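Local coordinates for protein interferon gamma (Paralichthys olivaceus, PDB 6F1E) that acts as a secreted, homodimeric cytokine that binds interferon gamma receptors and activates macrophages and neutrophils, at residues Ile96-Lys99 / Val100-Arg104; Asn8-Ile11 / Gln12-Gln16; Ser147-Ser150 / Asn151-Lys154; Ser38-Met41 / Glu42-Met45. All coordinates share one frame; numbering follows the deposited sequence.

The four contacts are all local, each made within eight or nine consecutive residues, and it is the fold of the interlocked dimer that brings them together. Contacts 1 and 2 touch directly: Ile96 CD1 lies 4.1 Å from Thr10 CG2 and 4.2 Å from Ile11 CG1, so helices 5-17 and 89-107 share an apolar seam. Contacts 3 and 4 have centres about 20 Å apart within one chain and do not touch there; instead contact 3 packs on contact 4 of the second subunit, through Leu149 on Lys44 and Met45 and Asn152 on Met41. Contacts 2 and 3 are the most distant, their centres about 48 Å apart. All four reach the second subunit.

Contact 1: residues Ile96-Lys99 / Val100-Arg104; sequences ILKK and VQELR
Leu97 O is gripped by two backbone donors of the next turn. Gln101 N reaches it at 2.9 Å with an almost straight bond (172°), while Val100 N adds a weak second bond and makes its main one to Ile96 O at 3.2 Å. This is regular alpha-helix, and the side chains one turn apart follow its spacing. The Glu102 carboxylate sits between two lysine chains. OE1 forms a salt bridge with Lys99 NZ at 3.2 Å, the ammonium group approaching almost in line with the C-O bond; Lys99 gets there by bending at both chi2 (-54°) and chi3 (-71°), which folds its long chain round to a residue only three positions ahead. OE2 instead lies against the methylenes of Lys98, whose NZ is 4.2 Å away, near enough for attraction but beyond a salt bridge. Gln101 lays its chain across Leu97, its CD 3.8 Å from Leu97 CG, and gives its NE2 to Glu56. The long, flexible charged residues suit the outer side of helix 89-107. On the inner side Ile96 packs on Ile59 of helix 41-64, on Met7 and Thr10 of helix 5-17, and on Leu139 of the second subunit.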
loop_
_atom_site.group_PDB
_atom_site.type_symbol
_atom_site.label_atom_id
_atom_site.label_comp_id
_atom_site.label_asym_id
_atom_site.label_seq_id
_atom_site.Cartn_x
_atom_site.Cartn_y
_atom_site.Cartn_z
ATOM N N ILE A 96 22.950 9.483 1.209
ATOM C CA ILE A 96 21.539 9.841 0.977
ATOM C C ILE A 96 20.629 8.659 1.444
ATOM O O ILE A 96 19.594 8.859 2.129
ATOM C CB ILE A 96 21.355 10.428 -0.474
ATOM C CG1 ILE A 96 20.727 11.804 -0.401
ATOM C CG2 ILE A 96 20.565 9.568 -1.422
ATOM C CD1 ILE A 96 21.698 12.854 0.083
ATOM N N LEU A 97 21.071 7.431 1.187
ATOM C CA LEU A 97 20.427 6.267 1.786
ATOM C C LEU A 97 20.334 6.339 3.317
ATOM O O LEU A 97 19.258 6.141 3.904
ATOM C CB LEU A 97 21.166 5.009 1.388
ATOM C CG LEU A 97 20.599 3.724 1.957
ATOM C CD1 LEU A 97 19.128 3.621 1.629
ATOM C CD2 LEU A 97 21.355 2.573 1.334
ATOM N N LYS A 98 21.450 6.640 3.962
ATOM C CA LYS A 98 21.506 6.722 5.436
ATOM C C LYS A 98 20.524 7.746 5.980
ATOM O O LYS A 98 19.757 7.445 6.874
ATOM C CB LYS A 98 22.923 7.092 5.904
ATOM C CG LYS A 98 23.032 7.371 7.384
ATOM C CD LYS A 98 24.457 7.705 7.796
ATOM C CE LYS A 98 24.731 9.211 7.725
ATOM N NZ LYS A 98 25.819 9.643 8.657
ATOM N N LYS A 99 20.532 8.960 5.441
ATOM C CA LYS A 99 19.654 9.986 5.990
ATOM C C LYS A 99 18.169 9.604 5.865
ATOM O O LYS A 99 17.376 9.974 6.730
ATOM C CB LYS A 99 19.923 11.370 5.357
ATOM C CG LYS A 99 21.330 11.950 5.541
ATOM C CD LYS A 99 21.839 12.044 6.998
ATOM C CE LYS A 99 21.158 13.116 7.848
ATOM N NZ LYS A 99 21.286 12.831 9.321
ATOM N N VAL A 100 17.803 8.864 4.809
ATOM C CA VAL A 100 16.417 8.430 4.600
ATOM C C VAL A 100 16.074 7.303 5.572
ATOM O O VAL A 100 15.078 7.385 6.270
ATOM C CB VAL A 100 16.165 7.943 3.156
ATOM C CG1 VAL A 100 14.737 7.420 3.009
ATOM C CG2 VAL A 100 16.420 9.057 2.136
ATOM N N GLN A 101 16.906 6.267 5.629
ATOM C CA GLN A 101 16.754 5.225 6.637
ATOM C C GLN A 101 16.562 5.811 8.031
ATOM O O GLN A 101 15.598 5.471 8.737
ATOM C CB GLN A 101 17.955 4.325 6.649
ATOM C CG GLN A 101 17.993 3.415 5.442
ATOM C CD GLN A 101 19.260 2.581 5.348
ATOM O OE1 GLN A 101 20.373 3.045 5.666
ATOM N NE2 GLN A 101 19.101 1.339 4.888
ATOM N N GLU A 102 17.457 6.712 8.414
ATOM C CA GLU A 102 17.394 7.329 9.755
ATOM C C GLU A 102 16.079 8.092 9.997
ATOM O O GLU A 102 15.504 8.015 11.092
ATOM C CB GLU A 102 18.600 8.274 10.004
ATOM C CG GLU A 102 19.944 7.546 10.067
ATOM C CD GLU A 102 21.136 8.499 10.141
ATOM O OE1 GLU A 102 20.939 9.770 10.087
ATOM O OE2 GLU A 102 22.273 7.950 10.267
ATOM N N LEU A 103 15.606 8.820 8.994
ATOM C CA LEU A 103 14.374 9.596 9.166
ATOM C C LEU A 103 13.170 8.639 9.318
ATOM O O LEU A 103 12.263 8.841 10.151
ATOM C CB LEU A 103 14.182 10.552 7.991
ATOM C CG LEU A 103 12.958 11.471 8.034
ATOM C CD1 LEU A 103 12.867 12.306 9.292
ATOM C CD2 LEU A 103 13.040 12.423 6.881
ATOM N N ARG A 104 13.198 7.571 8.538
ATOM C CA ARG A 104 12.135 6.572 8.566
ATOM C C ARG A 104 12.054 5.948 9.930
ATOM O O ARG A 104 11.002 5.965 10.579
ATOM C CB ARG A 104 12.389 5.452 7.549
ATOM C CG ARG A 104 11.585 5.600 6.279
ATOM C CD ARG A 104 10.807 4.329 5.993
ATOM N NE ARG A 104 11.706 3.265 5.576
ATOM C CZ ARG A 104 11.338 2.004 5.408
ATOM N NH1 ARG A 104 12.239 1.129 5.007
ATOM N NH2 ARG A 104 10.074 1.617 5.605
#

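Contact 2: residues Asn8-Ile11 / Gln12-Gln16; sequences NKTI and QNLLQ
Gln12 bonds through its backbone N to Asn8 O at 3.1 Å, one full turn back in helix 5-17, the first helix of this interlocked helical cytokine dimer. Its CG stands beside the backbone N (chi1 -57°) and rests 3.3 Å from the same Asn8 O; a bend at chi2 then folds the rest of the chain back along the helix. Asn8 begins the sequon Asn-Lys-Thr and is a predicted glycosylation site, although no glycan is present here. Asn13 N then bonds to Lys9 O at 3.1 Å, and on this exposed face the short side chain stays close to the backbone, its CG 3.4 Å from Lys9 O. With Leu14 the helix turns to its buried side. Leu14 N is held by Thr10 O at 3.0 Å, and its branch runs alongside Thr10, CD1 lying 4.0 Å from Thr10 CG2. Thr10 suits a buried place: its OG1 is satisfied by Arg6 O, and its methyl is turned to Leu14. Leu14 also packs on Leu93 of helix 89-107 and on Leu136 of the second subunit. Leu15, bonded through N to Ile11 O, packs on Trp137 of the second subunit. It runs alongside Ile11 in the same direction, and Leu15 CD1 meets Ile11 CG2 at 3.8 Å.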
loop_
_atom_site.group_PDB
_atom_site.type_symbol
_atom_site.label_atom_id
_atom_site.label_comp_id
_atom_site.label_asym_id
_atom_site.label_seq_id
_atom_site.Cartn_x
_atom_site.Cartn_y
_atom_site.Cartn_z
ATOM N N ASN A 8 21.606 18.929 0.381
ATOM C CA ASN A 8 21.401 19.720 -0.852
ATOM C C ASN A 8 22.620 19.575 -1.735
ATOM O O ASN A 8 22.521 19.222 -2.892
ATOM C CB ASN A 8 21.147 21.216 -0.559
ATOM C CG ASN A 8 21.175 22.090 -1.834
ATOM O OD1 ASN A 8 20.156 22.251 -2.516
ATOM N ND2 ASN A 8 22.354 22.658 -2.157
ATOM N N LYS A 9 23.780 19.844 -1.155
ATOM C CA LYS A 9 25.013 19.786 -1.896
ATOM C C LYS A 9 25.208 18.383 -2.428
ATOM O O LYS A 9 25.498 18.241 -3.616
ATOM C CB LYS A 9 26.208 20.267 -1.050
ATOM C CG LYS A 9 26.206 21.772 -0.806
ATOM C CD LYS A 9 27.535 22.270 -0.263
ATOM C CE LYS A 9 27.517 23.781 -0.081
ATOM N NZ LYS A 9 28.855 24.323 0.278
ATOM N N THR A 10 24.989 17.359 -1.589
ATOM C CA THR A 10 25.209 15.977 -2.021
ATOM C C THR A 10 24.283 15.584 -3.175
ATOM O O THR A 10 24.705 14.828 -4.090
ATOM C CB THR A 10 25.112 14.958 -0.870
ATOM O OG1 THR A 10 26.038 15.311 0.165
ATOM C CG2 THR A 10 25.454 13.514 -1.377
ATOM N N ILE A 11 23.049 16.111 -3.155
ATOM C CA ILE A 11 22.078 15.803 -4.226
ATOM C C ILE A 11 22.513 16.410 -5.555
ATOM O O ILE A 11 22.500 15.724 -6.595
ATOM C CB ILE A 11 20.636 16.267 -3.886
ATOM C CG1 ILE A 11 19.982 15.287 -2.899
ATOM C CG2 ILE A 11 19.766 16.400 -5.155
ATOM C CD1 ILE A 11 18.713 15.829 -2.245
ATOM N N GLN A 12 22.890 17.688 -5.513
ATOM C CA GLN A 12 23.443 18.353 -6.698
ATOM C C GLN A 12 24.618 17.571 -7.300
ATOM O O GLN A 12 24.586 17.279 -8.487
ATOM C CB GLN A 12 23.845 19.795 -6.396
ATOM C CG GLN A 12 22.731 20.696 -5.839
ATOM C CD GLN A 12 21.378 20.474 -6.502
ATOM O OE1 GLN A 12 20.413 20.073 -5.831
ATOM N NE2 GLN A 12 21.302 20.713 -7.830
ATOM N N ASN A 13 25.596 17.164 -6.485
ATOM C CA ASN A 13 26.736 16.377 -6.995
ATOM C C ASN A 13 26.216 15.131 -7.664
ATOM O O ASN A 13 26.689 14.741 -8.724
ATOM C CB ASN A 13 27.745 15.935 -5.910
ATOM C CG ASN A 13 28.335 17.096 -5.110
ATOM O OD1 ASN A 13 27.921 18.260 -5.229
ATOM N ND2 ASN A 13 29.296 16.766 -4.249
ATOM N N LEU A 14 25.242 14.486 -7.046
ATOM C CA LEU A 14 24.662 13.274 -7.651
ATOM C C LEU A 14 24.039 13.495 -9.031
ATOM O O LEU A 14 24.148 12.634 -9.937
ATOM C CB LEU A 14 23.650 12.650 -6.713
ATOM C CG LEU A 14 24.383 11.867 -5.636
ATOM C CD1 LEU A 14 23.486 11.816 -4.411
ATOM C CD2 LEU A 14 24.767 10.470 -6.129
ATOM N N LEU A 15 23.398 14.647 -9.184
ATOM C CA LEU A 15 22.720 14.963 -10.430
ATOM C C LEU A 15 23.691 15.117 -11.605
ATOM O O LEU A 15 23.305 14.921 -12.756
ATOM C CB LEU A 15 21.827 16.193 -10.245
ATOM C CG LEU A 15 20.565 15.897 -9.412
ATOM C CD1 LEU A 15 19.958 17.183 -8.856
ATOM C CD2 LEU A 15 19.558 15.082 -10.224
ATOM N N GLN A 16 24.954 15.426 -11.315
ATOM C CA GLN A 16 26.000 15.357 -12.344
ATOM C C GLN A 16 26.106 13.965 -13.014
ATOM O O GLN A 16 26.087 13.890 -14.228
ATOM C CB GLN A 16 27.374 15.818 -11.800
ATOM C CG GLN A 16 27.732 17.277 -12.104
ATOM C CD GLN A 16 26.901 18.288 -11.335
ATOM O OE1 GLN A 16 27.267 18.678 -10.229
ATOM N NE2 GLN A 16 25.791 18.739 -11.932
#

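Contact 3: residues Ser147-Ser150 / Asn151-Lys154; sequences SSLS and NNTK
Asn151 N reaches back to Ser148 O over 3.4 Å in a straight but weak bond (171°), made as the chain leaves helix 139-149: Ser150 is the first residue to depart from helical angles, and Asn151 is extended. Just before it, Ser150 N gives a weak bond to Ser147 O, three residues back (2.9 Å), as the last turn tightens. Asn151 folds its amide group back near the carbonyls of Ser147 and Ser148. Its CG is placed between the backbone N and the carbonyl carbon (chi1 45°), a crowded position that brings the group near the helix end. Asn152 also approaches the last turn and brings its CG 3.7 Å from Leu149 O. Short polar side chains suit this place, being small enough to double back on the peptide groups. Ser150 OG folds back on the last turn, where Ala146 O and Ser147 O are both in reach of its single proton, while Ser147 OG bonds to Tyr143 O. Beyond the turn, Thr153 OG1 donates to Asn152 O at 2.6 Å, within the Asn-Asn-Thr sequon that makes Asn151 a predicted glycosylation site; no glycan is present here. Leu149 is buried against Met45 and the chain of Lys44, both of the second subunit. Just past the helix end, Ser150 O accepts from Arg159 and from Arg107 of the second subunit. Two guanidinium groups beside the C-terminal end of the helix would probably stabilise the partial negative charge there, and they tie it to both chains.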
loop_
_atom_site.group_PDB
_atom_site.type_symbol
_atom_site.label_atom_id
_atom_site.label_comp_id
_atom_site.label_asym_id
_atom_site.label_seq_id
_atom_site.Cartn_x
_atom_site.Cartn_y
_atom_site.Cartn_z
ATOM N N SER A 147 -17.754 -3.676 8.673
ATOM C CA SER A 147 -19.049 -2.992 8.783
ATOM C C SER A 147 -19.227 -2.291 10.121
ATOM O O SER A 147 -19.408 -1.076 10.149
ATOM C CB SER A 147 -20.173 -3.975 8.574
ATOM O OG SER A 147 -19.838 -4.829 7.506
ATOM N N SER A 148 -19.138 -3.050 11.215
ATOM C CA SER A 148 -19.149 -2.497 12.583
ATOM C C SER A 148 -18.311 -1.223 12.704
ATOM O O SER A 148 -18.783 -0.165 13.139
ATOM C CB SER A 148 -18.602 -3.533 13.591
ATOM O OG SER A 148 -17.942 -2.887 14.685
ATOM N N LEU A 149 -17.051 -1.357 12.320
ATOM C CA LEU A 149 -16.116 -0.260 12.361
ATOM C C LEU A 149 -16.619 0.935 11.548
ATOM O O LEU A 149 -16.548 2.068 12.017
ATOM C CB LEU A 149 -14.768 -0.738 11.832
ATOM C CG LEU A 149 -13.561 0.161 12.026
ATOM C CD1 LEU A 149 -13.210 0.259 13.505
ATOM C CD2 LEU A 149 -12.380 -0.371 11.211
ATOM N N SER A 150 -17.173 0.689 10.360
ATOM C CA SER A 150 -17.422 1.777 9.434
ATOM C C SER A 150 -18.702 2.558 9.742
ATOM O O SER A 150 -19.264 3.204 8.849
ATOM C CB SER A 150 -17.341 1.316 7.963
ATOM O OG SER A 150 -18.308 0.333 7.652
ATOM N N ASN A 151 -19.174 2.489 10.992
ATOM C CA ASN A 151 -19.937 3.602 11.579
ATOM C C ASN A 151 -19.786 3.640 13.094
ATOM O O ASN A 151 -20.524 2.962 13.813
ATOM C CB ASN A 151 -21.421 3.578 11.170
ATOM C CG ASN A 151 -22.036 2.211 11.272
ATOM O OD1 ASN A 151 -21.380 1.256 11.679
ATOM N ND2 ASN A 151 -23.298 2.101 10.872
ATOM N N ASN A 152 -18.814 4.431 13.556
ATOM C CA ASN A 152 -18.613 4.702 14.985
ATOM C C ASN A 152 -19.072 6.121 15.363
ATOM O O ASN A 152 -18.709 6.628 16.429
ATOM C CB ASN A 152 -17.133 4.487 15.366
ATOM C CG ASN A 152 -16.778 3.018 15.591
ATOM O OD1 ASN A 152 -17.579 2.109 15.337
ATOM N ND2 ASN A 152 -15.559 2.782 16.078
ATOM N N THR A 153 -19.869 6.752 14.494
ATOM C CA THR A 153 -20.371 8.137 14.674
ATOM C C THR A 153 -19.279 9.250 14.722
ATOM O O THR A 153 -19.559 10.396 15.100
ATOM C CB THR A 153 -21.370 8.258 15.864
ATOM O OG1 THR A 153 -20.677 8.117 17.104
ATOM C CG2 THR A 153 -22.498 7.209 15.764
ATOM N N LYS A 154 -18.048 8.892 14.352
ATOM C CA LYS A 154 -16.999 9.843 13.977
ATOM C C LYS A 154 -16.615 9.544 12.534
ATOM O O LYS A 154 -16.475 10.470 11.732
ATOM C CB LYS A 154 -15.786 9.737 14.911
ATOM C CG LYS A 154 -16.163 9.765 16.394
ATOM C CD LYS A 154 -14.967 9.850 17.337
ATOM C CE LYS A 154 -15.374 9.524 18.772
ATOM N NZ LYS A 154 -14.377 9.963 19.789
#

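Contact 4: residues Ser38-Met41 / Glu42-Met45; sequences SGRM and ETKM
Ser38 brings its CA within 4.0 Å of Lys44 NZ, where the lysine reaches back over the chain that leads into helix 41-64. Gly39 follows with a positive phi (72°), which a residue without a side chain adopts readily, and its carbonyl is within reach of the lysine: Lys44 NZ bonds to Gly39 O at 3.2 Å, in the carbonyl plane. The rest of the lysine lies along the incoming loop, its CD 3.7 Å from Arg40 O. Arg40 occupies the N-cap position. Its carbonyl opens the helical bonding by accepting Lys44 N at 3.1 Å, and Thr43 OG1 comes within 3.6 Å of Arg40 N. With OG1 beside Thr43's own backbone N (chi1 -38°), the hydroxyl lies at the edge of the Arg40 guanidinium, near its plane. The guanidinium itself is committed to the second subunit, with salt bridges to Glu42 and Glu110 there, and Glu42 in turn pairs with Arg40 of that subunit. Met41, the first helical residue, accepts Met45 N on its O at 3.0 Å. Its bent, flexible chain swings SD to 4.0 Å from Met45 CG, a loose apolar contact, while beyond the segments Met41 packs on Asn152 and Met45 on Leu149, both of the second subunit. The chemistry thus divides: lysine and backbone carbonyl tether the loop to the helix start, whereas the reciprocal arginine-glutamate pairs probably help hold this surface of the dimer together.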
loop_
_atom_site.group_PDB
_atom_site.type_symbol
_atom_site.label_atom_id
_atom_site.label_comp_id
_atom_site.label_asym_id
_atom_site.label_seq_id
_atom_site.Cartn_x
_atom_site.Cartn_y
_atom_site.Cartn_z
ATOM N N SER A 38 -2.705 16.210 0.931
ATOM C CA SER A 38 -3.818 16.975 1.462
ATOM C C SER A 38 -4.548 16.046 2.433
ATOM O O SER A 38 -4.128 14.902 2.649
ATOM C CB SER A 38 -4.726 17.430 0.326
ATOM O OG SER A 38 -3.947 18.033 -0.687
ATOM N N GLY A 39 -5.629 16.533 3.030
ATOM C CA GLY A 39 -6.365 15.748 4.012
ATOM C C GLY A 39 -5.550 15.650 5.280
ATOM O O GLY A 39 -4.612 16.441 5.486
ATOM N N ARG A 40 -5.888 14.653 6.098
ATOM C CA ARG A 40 -5.417 14.560 7.491
ATOM C C ARG A 40 -3.906 14.371 7.668
ATOM O O ARG A 40 -3.197 13.951 6.759
ATOM C CB ARG A 40 -6.125 13.405 8.222
ATOM C CG ARG A 40 -7.614 13.596 8.459
ATOM C CD ARG A 40 -8.274 12.301 8.908
ATOM N NE ARG A 40 -8.392 11.350 7.800
ATOM C CZ ARG A 40 -9.266 10.343 7.723
ATOM N NH1 ARG A 40 -10.147 10.107 8.698
ATOM N NH2 ARG A 40 -9.265 9.558 6.644
ATOM N N MET A 41 -3.445 14.660 8.881
ATOM C CA MET A 41 -2.067 14.382 9.300
ATOM C C MET A 41 -1.741 12.896 9.227
ATOM O O MET A 41 -0.624 12.511 8.926
ATOM C CB MET A 41 -1.843 14.889 10.731
ATOM C CG MET A 41 -0.412 14.791 11.257
ATOM S SD MET A 41 0.896 15.531 10.239
ATOM C CE MET A 41 0.202 17.131 9.775
ATOM N N GLU A 42 -2.718 12.062 9.509
ATOM C CA GLU A 42 -2.518 10.632 9.466
ATOM C C GLU A 42 -2.257 10.237 7.988
ATOM O O GLU A 42 -1.349 9.461 7.692
ATOM C CB GLU A 42 -3.737 9.924 10.125
ATOM C CG GLU A 42 -3.727 8.386 10.180
ATOM C CD GLU A 42 -2.626 7.752 11.033
ATOM O OE1 GLU A 42 -2.187 8.383 12.021
ATOM O OE2 GLU A 42 -2.210 6.601 10.715
ATOM N N THR A 43 -3.022 10.801 7.061
ATOM C CA THR A 43 -2.876 10.460 5.640
ATOM C C THR A 43 -1.504 10.908 5.091
ATOM O O THR A 43 -0.849 10.169 4.348
ATOM C CB THR A 43 -3.967 11.163 4.801
ATOM O OG1 THR A 43 -5.188 11.176 5.527
ATOM C CG2 THR A 43 -4.204 10.467 3.509
ATOM N N LYS A 44 -1.101 12.131 5.444
ATOM C CA LYS A 44 0.147 12.713 4.978
ATOM C C LYS A 44 1.307 11.907 5.521
ATOM O O LYS A 44 2.204 11.518 4.778
ATOM C CB LYS A 44 0.266 14.169 5.415
ATOM C CG LYS A 44 -0.500 15.167 4.552
ATOM C CD LYS A 44 -0.885 16.414 5.344
ATOM C CE LYS A 44 -1.029 17.662 4.473
ATOM N NZ LYS A 44 -2.223 18.502 4.825
ATOM N N MET A 45 1.278 11.618 6.811
ATOM C CA MET A 45 2.347 10.826 7.411
ATOM C C MET A 45 2.485 9.460 6.763
ATOM O O MET A 45 3.585 8.940 6.610
ATOM C CB MET A 45 2.147 10.680 8.920
ATOM C CG MET A 45 2.551 11.911 9.721
ATOM S SD MET A 45 4.337 12.215 9.771
ATOM C CE MET A 45 4.952 10.819 10.711
#